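Local coordinates for protein PTHB1 (PDB 4YD8), which is a subunit of the BBSome, a coat complex thought to sort specific membrane proteins to primary cilia, and is represented here by its N-terminal seven-bladed beta-propeller, at residues Q26-L31 / G47-Y52; R105-Y110 / I156-M161; N314-Y319 / G347-L352; G340-L345 / L358-L363. All coordinates share one frame; numbering follows the deposited sequence.

Contact 1: Q26-L31 / G47-Y52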
loop_
_atom_site.group_PDB
_atom_site.type_symbol
_atom_site.label_atom_id
_atom_site.label_comp_id
_atom_site.label_asym_id
_atom_site.label_seq_id
_atom_site.Cartn_x
_atom_site.Cartn_y
_atom_site.Cartn_z
ATOM N N GLN A 26 -2.686 -7.415 3.889
ATOM C CA GLN A 26 -1.939 -6.383 3.197
ATOM C C GLN A 26 -2.857 -5.883 2.082
ATOM O O GLN A 26 -3.597 -6.660 1.479
ATOM C CB GLN A 26 -0.606 -6.926 2.655
ATOM C CG GLN A 26 -0.642 -7.511 1.254
ATOM C CD GLN A 26 0.680 -8.193 0.864
ATOM O OE1 GLN A 26 1.236 -8.986 1.626
ATOM N NE2 GLN A 26 1.185 -7.873 -0.319
ATOM N N GLY A 27 -2.843 -4.587 1.832
ATOM C CA GLY A 27 -3.810 -4.026 0.906
ATOM C C GLY A 27 -4.917 -3.246 1.598
ATOM O O GLY A 27 -5.473 -2.318 1.018
ATOM N N CYS A 28 -5.231 -3.616 2.841
ATOM C CA CYS A 28 -6.388 -3.059 3.545
ATOM C C CYS A 28 -6.101 -1.716 4.215
ATOM O O CYS A 28 -7.015 -1.092 4.721
ATOM C CB CYS A 28 -6.882 -4.036 4.617
ATOM S SG CYS A 28 -7.740 -5.483 3.930
ATOM N N LEU A 29 -4.833 -1.315 4.253
ATOM C CA LEU A 29 -4.421 -0.079 4.948
ATOM C C LEU A 29 -3.899 0.975 3.966
ATOM O O LEU A 29 -3.004 0.691 3.156
ATOM C CB LEU A 29 -3.336 -0.405 5.984
ATOM C CG LEU A 29 -2.716 0.812 6.683
ATOM C CD1 LEU A 29 -3.771 1.547 7.514
ATOM C CD2 LEU A 29 -1.520 0.375 7.538
ATOM N N CYS A 30 -4.441 2.184 4.039
ATOM C CA CYS A 30 -3.971 3.262 3.201
ATOM C C CYS A 30 -3.832 4.535 4.031
ATOM O O CYS A 30 -4.672 4.824 4.881
ATOM C CB CYS A 30 -4.933 3.470 2.023
ATOM S SG CYS A 30 -4.394 4.715 0.852
ATOM N N LEU A 31 -2.738 5.244 3.807
ATOM C CA LEU A 31 -2.483 6.527 4.465
ATOM C C LEU A 31 -2.419 7.625 3.412
ATOM O O LEU A 31 -1.484 7.658 2.613
ATOM C CB LEU A 31 -1.166 6.486 5.244
ATOM C CG LEU A 31 -1.102 6.409 6.768
ATOM C CD1 LEU A 31 0.365 6.450 7.221
ATOM C CD2 LEU A 31 -1.900 7.544 7.434
ATOM N N GLY A 47 -10.042 -0.810 5.033
ATOM C CA GLY A 47 -11.179 -1.627 4.629
ATOM C C GLY A 47 -11.030 -3.019 5.221
ATOM O O GLY A 47 -9.909 -3.480 5.430
ATOM N N SER A 48 -12.140 -3.683 5.531
ATOM C CA SER A 48 -12.046 -5.024 6.100
ATOM C C SER A 48 -12.722 -6.070 5.217
ATOM O O SER A 48 -13.550 -5.741 4.361
ATOM C CB SER A 48 -12.644 -5.067 7.513
ATOM O OG SER A 48 -14.044 -5.230 7.519
ATOM N N PHE A 49 -12.370 -7.331 5.433
ATOM C CA PHE A 49 -12.986 -8.411 4.660
ATOM C C PHE A 49 -14.439 -8.607 5.138
ATOM O O PHE A 49 -15.178 -9.383 4.554
ATOM C CB PHE A 49 -12.214 -9.724 4.804
ATOM C CG PHE A 49 -10.799 -9.687 4.309
ATOM C CD1 PHE A 49 -10.354 -8.682 3.470
ATOM C CD2 PHE A 49 -9.905 -10.685 4.700
ATOM C CE1 PHE A 49 -9.050 -8.670 3.018
ATOM C CE2 PHE A 49 -8.606 -10.681 4.258
ATOM C CZ PHE A 49 -8.176 -9.675 3.416
HETATM N N MSE A 50 -14.827 -7.933 6.204
HETATM C CA MSE A 50 -16.180 -7.924 6.671
HETATM C C MSE A 50 -16.987 -6.795 6.057
HETATM O O MSE A 50 -18.120 -6.587 6.420
HETATM C CB MSE A 50 -16.220 -7.829 8.168
HETATM C CG MSE A 50 -15.979 -9.134 8.941
HETATM SE SE MSE A 50 -14.481 -10.222 8.340
HETATM C CE MSE A 50 -14.655 -11.802 9.506
ATOM N N GLY A 51 -16.415 -6.053 5.134
ATOM C CA GLY A 51 -17.171 -5.125 4.303
ATOM C C GLY A 51 -17.206 -3.687 4.793
ATOM O O GLY A 51 -17.755 -2.824 4.119
ATOM N N TYR A 52 -16.621 -3.423 5.958
ATOM C CA TYR A 52 -16.565 -2.053 6.491
ATOM C C TYR A 52 -15.399 -1.219 5.962
ATOM O O TYR A 52 -14.270 -1.689 5.884
ATOM C CB TYR A 52 -16.486 -2.076 8.025
ATOM C CG TYR A 52 -17.788 -2.489 8.664
ATOM C CD1 TYR A 52 -18.788 -1.555 8.910
ATOM C CD2 TYR A 52 -18.026 -3.817 9.005
ATOM C CE1 TYR A 52 -19.998 -1.934 9.482
ATOM C CE2 TYR A 52 -19.227 -4.205 9.576
ATOM C CZ TYR A 52 -20.208 -3.258 9.811
ATOM O OH TYR A 52 -21.396 -3.641 10.386
#
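Cys-28 and Phe-49 turn the same way about their first torsion. In each, the gamma atom stands beside the backbone N and anti to the carbonyl carbon, with chi1 -73° for Cys-28 and -62° for Phe-49. This brings the sulfur up to one corner of the ring. Cys-28 SG lies 3.6 Å from Phe-49 CE1. It is 4.5 Å from the ring centroid and 52° off the ring normal, an oblique sulfur-aromatic contact. The backbones meet next to it, where Gly-47 N gives a hydrogen bond of 3.1 Å to Cys-28 O. This pair joins the first two strands of a four-stranded propeller blade, 29-32 and 43-47, at the point where one begins and the other ends. After Gly-47 the chain enters a type I turn from Ser-48 to Gly-51, and this turn carries Phe-49. The carbonyl of Gly-47 faces the cysteine: its O is 3.2 Å from Cys-28 CB. That oxygen is buried and has no polar partner in the model. Ser-48, which opens the turn, takes a weak hydrogen bond from Met-50 N on its OG, and the same OG bonds to Glu-22 OE1.

Contact 2: R105-Y110 / I156-M161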
loop_
_atom_site.group_PDB
_atom_site.type_symbol
_atom_site.label_atom_id
_atom_site.label_comp_id
_atom_site.label_asym_id
_atom_site.label_seq_id
_atom_site.Cartn_x
_atom_site.Cartn_y
_atom_site.Cartn_z
ATOM N N ARG A 105 -15.726 -8.530 -7.211
ATOM C CA ARG A 105 -16.316 -8.335 -8.535
ATOM C C ARG A 105 -16.685 -6.891 -8.883
ATOM O O ARG A 105 -17.442 -6.653 -9.830
ATOM C CB ARG A 105 -17.567 -9.220 -8.687
ATOM C CG ARG A 105 -17.264 -10.700 -8.575
ATOM C CD ARG A 105 -16.420 -11.189 -9.745
ATOM N NE ARG A 105 -17.117 -11.022 -11.016
ATOM C CZ ARG A 105 -17.863 -11.958 -11.594
ATOM N NH1 ARG A 105 -18.014 -13.148 -11.022
ATOM N NH2 ARG A 105 -18.460 -11.697 -12.748
ATOM N N LYS A 106 -16.165 -5.917 -8.144
ATOM C CA LYS A 106 -16.366 -4.531 -8.566
ATOM C C LYS A 106 -15.284 -3.618 -8.000
ATOM O O LYS A 106 -14.694 -3.901 -6.968
ATOM C CB LYS A 106 -17.756 -4.013 -8.163
ATOM C CG LYS A 106 -18.037 -4.002 -6.678
ATOM C CD LYS A 106 -19.414 -3.402 -6.364
ATOM C CE LYS A 106 -19.756 -3.589 -4.887
ATOM N NZ LYS A 106 -21.081 -3.029 -4.494
ATOM N N LEU A 107 -15.021 -2.548 -8.730
ATOM C CA LEU A 107 -14.112 -1.496 -8.307
ATOM C C LEU A 107 -14.955 -0.235 -8.134
ATOM O O LEU A 107 -15.671 0.158 -9.060
ATOM C CB LEU A 107 -13.008 -1.297 -9.336
ATOM C CG LEU A 107 -12.205 0.012 -9.235
ATOM C CD1 LEU A 107 -11.219 -0.049 -8.087
ATOM C CD2 LEU A 107 -11.489 0.312 -10.556
ATOM N N CYS A 108 -14.898 0.384 -6.954
ATOM C CA CYS A 108 -15.721 1.567 -6.682
ATOM C C CYS A 108 -14.830 2.751 -6.341
ATOM O O CYS A 108 -13.886 2.609 -5.563
ATOM C CB CYS A 108 -16.709 1.291 -5.546
ATOM S SG CYS A 108 -17.837 -0.126 -5.870
ATOM N N VAL A 109 -15.112 3.899 -6.947
ATOM C CA VAL A 109 -14.301 5.094 -6.707
ATOM C C VAL A 109 -15.170 6.161 -6.034
ATOM O O VAL A 109 -16.278 6.441 -6.480
ATOM C CB VAL A 109 -13.667 5.612 -8.029
ATOM C CG1 VAL A 109 -13.052 6.994 -7.845
ATOM C CG2 VAL A 109 -12.579 4.644 -8.506
ATOM N N TYR A 110 -14.671 6.715 -4.928
ATOM C CA TYR A 110 -15.444 7.615 -4.073
ATOM C C TYR A 110 -14.786 8.963 -3.905
ATOM O O TYR A 110 -13.559 9.062 -3.860
ATOM C CB TYR A 110 -15.623 7.033 -2.671
ATOM C CG TYR A 110 -16.443 5.774 -2.624
ATOM C CD1 TYR A 110 -17.818 5.830 -2.470
ATOM C CD2 TYR A 110 -15.836 4.534 -2.724
ATOM C CE1 TYR A 110 -18.583 4.680 -2.429
ATOM C CE2 TYR A 110 -16.591 3.376 -2.683
ATOM C CZ TYR A 110 -17.962 3.464 -2.540
ATOM O OH TYR A 110 -18.719 2.330 -2.499
ATOM N N ILE A 156 -5.979 2.677 -13.335
ATOM C CA ILE A 156 -5.981 1.569 -12.390
ATOM C C ILE A 156 -5.836 0.265 -13.165
ATOM O O ILE A 156 -6.412 0.108 -14.244
ATOM C CB ILE A 156 -7.273 1.557 -11.538
ATOM C CG1 ILE A 156 -7.243 2.691 -10.494
ATOM C CG2 ILE A 156 -7.488 0.211 -10.832
ATOM C CD1 ILE A 156 -8.590 2.941 -9.862
ATOM N N CYS A 157 -5.022 -0.635 -12.633
ATOM C CA CYS A 157 -4.857 -1.967 -13.217
ATOM C C CYS A 157 -5.180 -2.989 -12.150
ATOM O O CYS A 157 -4.582 -2.980 -11.068
ATOM C CB CYS A 157 -3.438 -2.173 -13.729
ATOM S SG CYS A 157 -3.153 -3.888 -14.308
ATOM N N ILE A 158 -6.140 -3.859 -12.441
ATOM C CA ILE A 158 -6.551 -4.888 -11.500
ATOM C C ILE A 158 -6.098 -6.250 -12.026
ATOM O O ILE A 158 -6.363 -6.581 -13.177
ATOM C CB ILE A 158 -8.092 -4.894 -11.304
ATOM C CG1 ILE A 158 -8.589 -3.565 -10.707
ATOM C CG2 ILE A 158 -8.534 -6.066 -10.428
ATOM C CD1 ILE A 158 -10.113 -3.429 -10.801
ATOM N N GLN A 159 -5.402 -7.016 -11.192
ATOM C CA GLN A 159 -5.071 -8.392 -11.533
ATOM C C GLN A 159 -6.185 -9.324 -11.073
ATOM O O GLN A 159 -6.553 -9.311 -9.892
ATOM C CB GLN A 159 -3.737 -8.808 -10.891
ATOM C CG GLN A 159 -3.359 -10.275 -11.229
ATOM C CD GLN A 159 -2.057 -10.708 -10.580
ATOM O OE1 GLN A 159 -1.366 -11.592 -11.083
ATOM N NE2 GLN A 159 -1.719 -10.092 -9.445
ATOM N N SER A 160 -6.718 -10.146 -11.989
ATOM C CA SER A 160 -7.750 -11.097 -11.619
ATOM C C SER A 160 -7.128 -12.318 -10.953
ATOM O O SER A 160 -5.923 -12.540 -11.058
ATOM C CB SER A 160 -8.558 -11.536 -12.849
ATOM O OG SER A 160 -7.767 -12.358 -13.692
HETATM N N MSE A 161 -7.948 -13.119 -10.281
HETATM C CA MSE A 161 -7.453 -14.344 -9.659
HETATM C C MSE A 161 -6.839 -15.281 -10.697
HETATM O O MSE A 161 -5.905 -16.006 -10.378
HETATM C CB MSE A 161 -8.568 -15.075 -8.895
HETATM C CG MSE A 161 -9.052 -14.327 -7.645
HETATM SE SE MSE A 161 -7.662 -14.181 -6.262
HETATM C CE MSE A 161 -6.997 -16.014 -6.261
#
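Ile-156 is the first residue of its strand segment to meet Leu-107. The two side chains reach toward each other tip to tip. Ile-156 CD1 ends 4.0 Å from Leu-107 CD2. Its other branch helps as well, with Ile-156 CG2 also 4.0 Å from Leu-107 CD2. One leucine methyl therefore rests against both arms of the isoleucine. The side chain of Ile-156 is about 7 Å from Gly-145, a residue critical for protein stability. Cys-157 comes next, and by the alternation of a strand its side chain turns to the other face, against Leu-165. Ile-158 returns to the shared face. Its CG1 lies beside the backbone N (chi1 -62°), and the extended chi2 carries CD1 out to the flank of the leucine. There Ile-158 CD1 lies 3.9 Å from Leu-107 CB and 4.0 Å from Leu-107 CD2. These two side chains cross obliquely. Leu-107 has its CG anti to the backbone N, chi1 164°, and its CD2 touches both isoleucines. Gln-159, like Cys-157, lies on the other face, where its NE2 bonds to Asn-141 OD1 and Gly-186 O. The contact is wholly apolar and buried, and the nearest CA atoms, of Leu-107 and Ile-158, are 8.9 Å apart. It joins two successive blades of the propeller face to face. Strand 106-112 runs between 98-102 and 127-134 in one blade, and strand 155-160 between 139-145 and 164-169 in the next.

Contact 3: N314-Y319 / G347-L352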
loop_
_atom_site.group_PDB
_atom_site.type_symbol
_atom_site.label_atom_id
_atom_site.label_comp_id
_atom_site.label_asym_id
_atom_site.label_seq_id
_atom_site.Cartn_x
_atom_site.Cartn_y
_atom_site.Cartn_z
ATOM N N ASN A 314 6.366 -10.360 16.109
ATOM C CA ASN A 314 5.931 -9.063 16.645
ATOM C C ASN A 314 6.994 -7.960 16.619
ATOM O O ASN A 314 6.785 -6.882 17.167
ATOM C CB ASN A 314 5.416 -9.227 18.081
ATOM C CG ASN A 314 4.286 -10.233 18.180
ATOM O OD1 ASN A 314 3.137 -9.910 17.902
ATOM N ND2 ASN A 314 4.610 -11.458 18.574
HETATM N N MSE A 315 8.127 -8.215 15.981
HETATM C CA MSE A 315 9.185 -7.214 15.894
HETATM C C MSE A 315 9.021 -6.354 14.649
HETATM O O MSE A 315 8.605 -6.841 13.593
HETATM C CB MSE A 315 10.562 -7.879 15.889
HETATM C CG MSE A 315 10.884 -8.674 17.143
HETATM SE SE MSE A 315 10.884 -7.585 18.758
HETATM C CE MSE A 315 12.224 -6.266 18.260
ATOM N N LEU A 316 9.338 -5.074 14.781
ATOM C CA LEU A 316 9.347 -4.176 13.645
ATOM C C LEU A 316 10.769 -3.630 13.497
ATOM O O LEU A 316 11.314 -3.068 14.446
ATOM C CB LEU A 316 8.332 -3.050 13.845
ATOM C CG LEU A 316 8.179 -2.028 12.719
ATOM C CD1 LEU A 316 7.641 -2.701 11.444
ATOM C CD2 LEU A 316 7.257 -0.890 13.163
ATOM N N HIS A 317 11.363 -3.801 12.315
ATOM C CA HIS A 317 12.760 -3.431 12.080
ATOM C C HIS A 317 12.889 -2.313 11.067
ATOM O O HIS A 317 12.086 -2.216 10.156
ATOM C CB HIS A 317 13.567 -4.628 11.577
ATOM C CG HIS A 317 13.662 -5.747 12.560
ATOM N ND1 HIS A 317 13.168 -7.007 12.300
ATOM C CD2 HIS A 317 14.180 -5.796 13.808
ATOM C CE1 HIS A 317 13.387 -7.786 13.342
ATOM N NE2 HIS A 317 14.001 -7.075 14.272
ATOM N N ILE A 318 13.906 -1.478 11.235
ATOM C CA ILE A 318 14.266 -0.506 10.213
ATOM C C ILE A 318 15.671 -0.771 9.728
ATOM O O ILE A 318 16.594 -0.804 10.521
ATOM C CB ILE A 318 14.207 0.940 10.721
ATOM C CG1 ILE A 318 12.766 1.375 10.916
ATOM C CG2 ILE A 318 14.866 1.872 9.713
ATOM C CD1 ILE A 318 12.651 2.792 11.521
ATOM N N TYR A 319 15.801 -0.983 8.422
ATOM C CA TYR A 319 17.088 -1.145 7.756
ATOM C C TYR A 319 17.440 0.092 6.947
ATOM O O TYR A 319 16.588 0.655 6.273
ATOM C CB TYR A 319 17.047 -2.372 6.818
ATOM C CG TYR A 319 16.826 -3.642 7.575
ATOM C CD1 TYR A 319 15.539 -4.102 7.842
ATOM C CD2 TYR A 319 17.902 -4.378 8.050
ATOM C CE1 TYR A 319 15.338 -5.273 8.555
ATOM C CE2 TYR A 319 17.709 -5.544 8.762
ATOM C CZ TYR A 319 16.426 -5.988 9.006
ATOM O OH TYR A 319 16.235 -7.146 9.717
ATOM N N GLY A 347 6.550 11.362 9.566
ATOM C CA GLY A 347 7.189 10.123 9.982
ATOM C C GLY A 347 6.466 9.338 11.063
ATOM O O GLY A 347 7.099 8.615 11.829
ATOM N N VAL A 348 5.143 9.467 11.124
ATOM C CA VAL A 348 4.353 8.655 12.042
ATOM C C VAL A 348 4.143 7.259 11.457
ATOM O O VAL A 348 3.768 7.118 10.302
ATOM C CB VAL A 348 2.989 9.305 12.353
ATOM C CG1 VAL A 348 2.065 8.308 13.071
ATOM C CG2 VAL A 348 3.175 10.581 13.188
ATOM N N ILE A 349 4.399 6.233 12.259
ATOM C CA ILE A 349 4.218 4.843 11.840
ATOM C C ILE A 349 2.804 4.385 12.147
ATOM O O ILE A 349 2.320 4.572 13.264
ATOM C CB ILE A 349 5.200 3.887 12.556
ATOM C CG1 ILE A 349 6.646 4.218 12.206
ATOM C CG2 ILE A 349 4.917 2.413 12.196
ATOM C CD1 ILE A 349 7.627 3.332 12.961
ATOM N N VAL A 350 2.143 3.797 11.160
ATOM C CA VAL A 350 0.826 3.210 11.386
ATOM C C VAL A 350 0.905 1.719 11.089
ATOM O O VAL A 350 1.341 1.331 10.005
ATOM C CB VAL A 350 -0.259 3.847 10.504
ATOM C CG1 VAL A 350 -1.628 3.185 10.761
ATOM C CG2 VAL A 350 -0.314 5.377 10.723
ATOM N N THR A 351 0.508 0.887 12.048
ATOM C CA THR A 351 0.459 -0.566 11.820
ATOM C C THR A 351 -0.954 -1.130 11.933
ATOM O O THR A 351 -1.758 -0.668 12.747
ATOM C CB THR A 351 1.338 -1.348 12.820
ATOM O OG1 THR A 351 0.916 -1.047 14.161
ATOM C CG2 THR A 351 2.813 -1.004 12.649
ATOM N N LEU A 352 -1.231 -2.159 11.134
ATOM C CA LEU A 352 -2.498 -2.872 11.173
ATOM C C LEU A 352 -2.247 -4.375 11.276
ATOM O O LEU A 352 -1.463 -4.930 10.495
ATOM C CB LEU A 352 -3.325 -2.568 9.917
ATOM C CG LEU A 352 -4.642 -3.340 9.763
ATOM C CD1 LEU A 352 -5.657 -2.920 10.829
ATOM C CD2 LEU A 352 -5.198 -3.119 8.373
#
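Two neighbouring propeller blades press their faces together where Leu-316 meets Ile-349 and Thr-351. Leu-316 belongs to strand 315-320, and the other two to strand 348-353. Leu-316 and Ile-349 reach toward each other tip to tip. The touching atoms are Leu-316 CD2 and Ile-349 CG2, 4.2 Å apart. On Leu-316, CG is anti to the backbone N (chi1 -178°), which sends the branched end toward strand 348-353. Ile-349 answers with its short branch, the CG2 methyl, which is likewise anti to its own backbone N. Thr-351 follows on the same face of its strand. It offers its methyl, and Thr-351 CG2 stands 4.5 Å from Leu-316 CD2, a looser approach. Each is a middle strand of its blade, flanked on both sides. Strand 315-320 runs between 306-311 and 323-329, and 348-353 between 334-342 and 357-362. The backbones stay well apart, with the CA atoms of Leu-316 and Thr-351 at 9.8 Å, so between these two segments only side chains meet. Other apolar groups continue the layer: Leu-308 and Leu-330 touch Leu-316, and Val-337 touches both Ile-349 and Thr-351. Leu-363 lies against Ile-349 and Ile-318. Strand 348-353 is entered through a G1 beta bulge, in which Gly-347 and Val-348 both face Gly-340. Gly-347 has a positive phi of 68°, favourable for glycine, and the chain turns a corner there before Ile-349 is set against the other blade.

Contact 4: G340-L345 / L358-L363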
loop_
_atom_site.group_PDB
_atom_site.type_symbol
_atom_site.label_atom_id
_atom_site.label_comp_id
_atom_site.label_asym_id
_atom_site.label_seq_id
_atom_site.Cartn_x
_atom_site.Cartn_y
_atom_site.Cartn_z
ATOM N N GLY A 340 3.394 8.226 7.556
ATOM C CA GLY A 340 2.799 9.422 6.996
ATOM C C GLY A 340 2.726 10.567 7.958
ATOM O O GLY A 340 3.365 10.559 9.013
ATOM N N CYS A 341 1.934 11.563 7.585
ATOM C CA CYS A 341 1.811 12.774 8.375
ATOM C C CYS A 341 0.493 12.801 9.139
ATOM O O CYS A 341 -0.587 12.941 8.544
ATOM C CB CYS A 341 1.927 14.001 7.472
ATOM S SG CYS A 341 1.851 15.554 8.355
ATOM N N LEU A 342 0.590 12.667 10.455
ATOM C CA LEU A 342 -0.564 12.617 11.341
ATOM C C LEU A 342 -0.261 13.480 12.539
ATOM O O LEU A 342 0.901 13.616 12.900
ATOM C CB LEU A 342 -0.850 11.188 11.790
ATOM C CG LEU A 342 -1.096 10.170 10.664
ATOM C CD1 LEU A 342 -1.033 8.764 11.213
ATOM C CD2 LEU A 342 -2.459 10.414 10.055
ATOM N N HIS A 343 -1.293 14.073 13.130
ATOM C CA HIS A 343 -1.118 14.909 14.318
ATOM C C HIS A 343 -0.106 16.023 14.026
ATOM O O HIS A 343 0.649 16.452 14.905
ATOM C CB HIS A 343 -0.687 14.036 15.513
ATOM C CG HIS A 343 -0.614 14.769 16.820
ATOM N ND1 HIS A 343 -1.585 15.655 17.239
ATOM C CD2 HIS A 343 0.317 14.740 17.807
ATOM C CE1 HIS A 343 -1.254 16.141 18.424
ATOM N NE2 HIS A 343 -0.107 15.602 18.790
ATOM N N ASP A 344 -0.095 16.465 12.769
ATOM C CA ASP A 344 0.771 17.540 12.286
ATOM C C ASP A 344 2.251 17.229 12.419
ATOM O O ASP A 344 3.077 18.139 12.501
ATOM C CB ASP A 344 0.458 18.848 13.017
ATOM C CG ASP A 344 -1.005 19.221 12.920
ATOM O OD1 ASP A 344 -1.558 19.179 11.798
ATOM O OD2 ASP A 344 -1.608 19.538 13.966
ATOM N N LEU A 345 2.569 15.941 12.424
ATOM C CA LEU A 345 3.933 15.441 12.544
ATOM C C LEU A 345 4.250 14.524 11.386
ATOM O O LEU A 345 3.396 13.741 10.976
ATOM C CB LEU A 345 4.104 14.684 13.865
ATOM C CG LEU A 345 3.946 15.559 15.103
ATOM C CD1 LEU A 345 3.709 14.706 16.332
ATOM C CD2 LEU A 345 5.171 16.417 15.271
ATOM N N LEU A 358 -5.153 -1.490 15.250
ATOM C CA LEU A 358 -4.625 -0.374 14.483
ATOM C C LEU A 358 -3.917 0.576 15.435
ATOM O O LEU A 358 -4.517 1.036 16.417
ATOM C CB LEU A 358 -5.753 0.337 13.735
ATOM C CG LEU A 358 -5.399 1.531 12.839
ATOM C CD1 LEU A 358 -4.528 1.082 11.665
ATOM C CD2 LEU A 358 -6.669 2.208 12.352
ATOM N N GLN A 359 -2.655 0.884 15.163
ATOM C CA GLN A 359 -1.849 1.663 16.107
ATOM C C GLN A 359 -0.975 2.717 15.432
ATOM O O GLN A 359 -0.353 2.448 14.388
ATOM C CB GLN A 359 -0.958 0.726 16.939
ATOM C CG GLN A 359 -0.025 1.471 17.929
ATOM C CD GLN A 359 0.622 0.529 18.907
ATOM O OE1 GLN A 359 1.464 -0.284 18.531
ATOM N NE2 GLN A 359 0.231 0.628 20.176
ATOM N N CYS A 360 -0.898 3.899 16.032
ATOM C CA CYS A 360 0.029 4.938 15.573
ATOM C C CYS A 360 1.159 5.068 16.569
ATOM O O CYS A 360 0.920 5.086 17.782
ATOM C CB CYS A 360 -0.664 6.303 15.434
ATOM S SG CYS A 360 -2.027 6.343 14.263
ATOM N N SER A 361 2.381 5.184 16.064
ATOM C CA SER A 361 3.538 5.371 16.934
ATOM C C SER A 361 4.566 6.299 16.296
ATOM O O SER A 361 4.508 6.586 15.093
ATOM C CB SER A 361 4.180 4.024 17.267
ATOM O OG SER A 361 4.564 3.353 16.088
ATOM N N TYR A 362 5.488 6.786 17.123
ATOM C CA TYR A 362 6.570 7.629 16.659
ATOM C C TYR A 362 7.843 6.802 16.505
ATOM O O TYR A 362 8.031 5.782 17.176
ATOM C CB TYR A 362 6.838 8.780 17.627
ATOM C CG TYR A 362 5.675 9.704 17.919
ATOM C CD1 TYR A 362 5.109 10.494 16.920
ATOM C CD2 TYR A 362 5.192 9.842 19.211
ATOM C CE1 TYR A 362 4.061 11.367 17.206
ATOM C CE2 TYR A 362 4.159 10.719 19.510
ATOM C CZ TYR A 362 3.597 11.476 18.508
ATOM O OH TYR A 362 2.573 12.344 18.824
ATOM N N LEU A 363 8.711 7.230 15.607
ATOM C CA LEU A 363 9.994 6.563 15.455
ATOM C C LEU A 363 10.834 6.672 16.732
ATOM O O LEU A 363 10.483 7.409 17.665
ATOM C CB LEU A 363 10.721 7.146 14.248
ATOM C CG LEU A 363 9.979 6.741 12.967
ATOM C CD1 LEU A 363 10.181 7.757 11.873
ATOM C CD2 LEU A 363 10.453 5.383 12.512
#
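Tyr-362 leads this contact, and its ring reaches back to Leu-345 and His-343. CB leaves the strand to one side of the other segment. The ring then swings inward, since CG lies beside the backbone N with chi1 -58°. The first atom to touch is Tyr-362 CE1, 3.5 Å from Leu-345 CD1. Further out, Tyr-362 CZ is 3.9 Å from the same methyl. The hydroxyl has two neighbours, both to one side of it: Tyr-362 OH is 3.6 Å from Leu-345 CD1 and 3.4 Å from His-343 CD2. It meets the imidazole at its edge, near the ring plane. The leucine methyl approaches the phenol ring obliquely. His-343 and Leu-345 both sit on a type I' turn from Leu-342 to Leu-345, closed by a backbone hydrogen bond from Leu-345 N to Leu-342 O of 2.9 Å. This turn follows strand 334-342 in the blade that closes the propeller. There strand 8-17, from the N-terminus, pairs with 357-362, from the C-terminal end of the blade. Trp-13 of that N-terminal strand stacks on the Tyr-362 ring and also meets the ring of His-343. With an alanine in place of Tyr-362 the phenol ring is gone, which is likely to open a gap beside Leu-345 and Trp-13 and leave the imidazole edge of His-343 without the hydroxyl. Deeper in the blade, Leu-342 CD1 packs at 4.0 Å on Cys-360 SG. This pair is buried; Trp-13, Trp-14, Ile-44 and Pro-58 also touch Cys-360.

In the fold
All four contacts belong to one seven-bladed propeller, but contacts 1, 3 and 4 cluster at one part of it. Segment 347-352 of contact 3 lies in the closing blade, as both segments of contact 4 do. The centres of these two contacts are 11 Å apart, and their segments alternate along the chain. Probable backbone hydrogen bonds join them: Ile-349 N to Ser-361 O and Thr-351 N to Gln-359 O, each 2.9 Å. Contact 1, in the next blade, packs against this blade, with Cys-28 CB 4.2 Å from Leu-352 CD2. Contact 2 stands apart. Its nearest atoms are about 8 Å from contact 1; contacts 3 and 4, about 17 and 18 Å away, lie on the opposite side of the chain's centre from it.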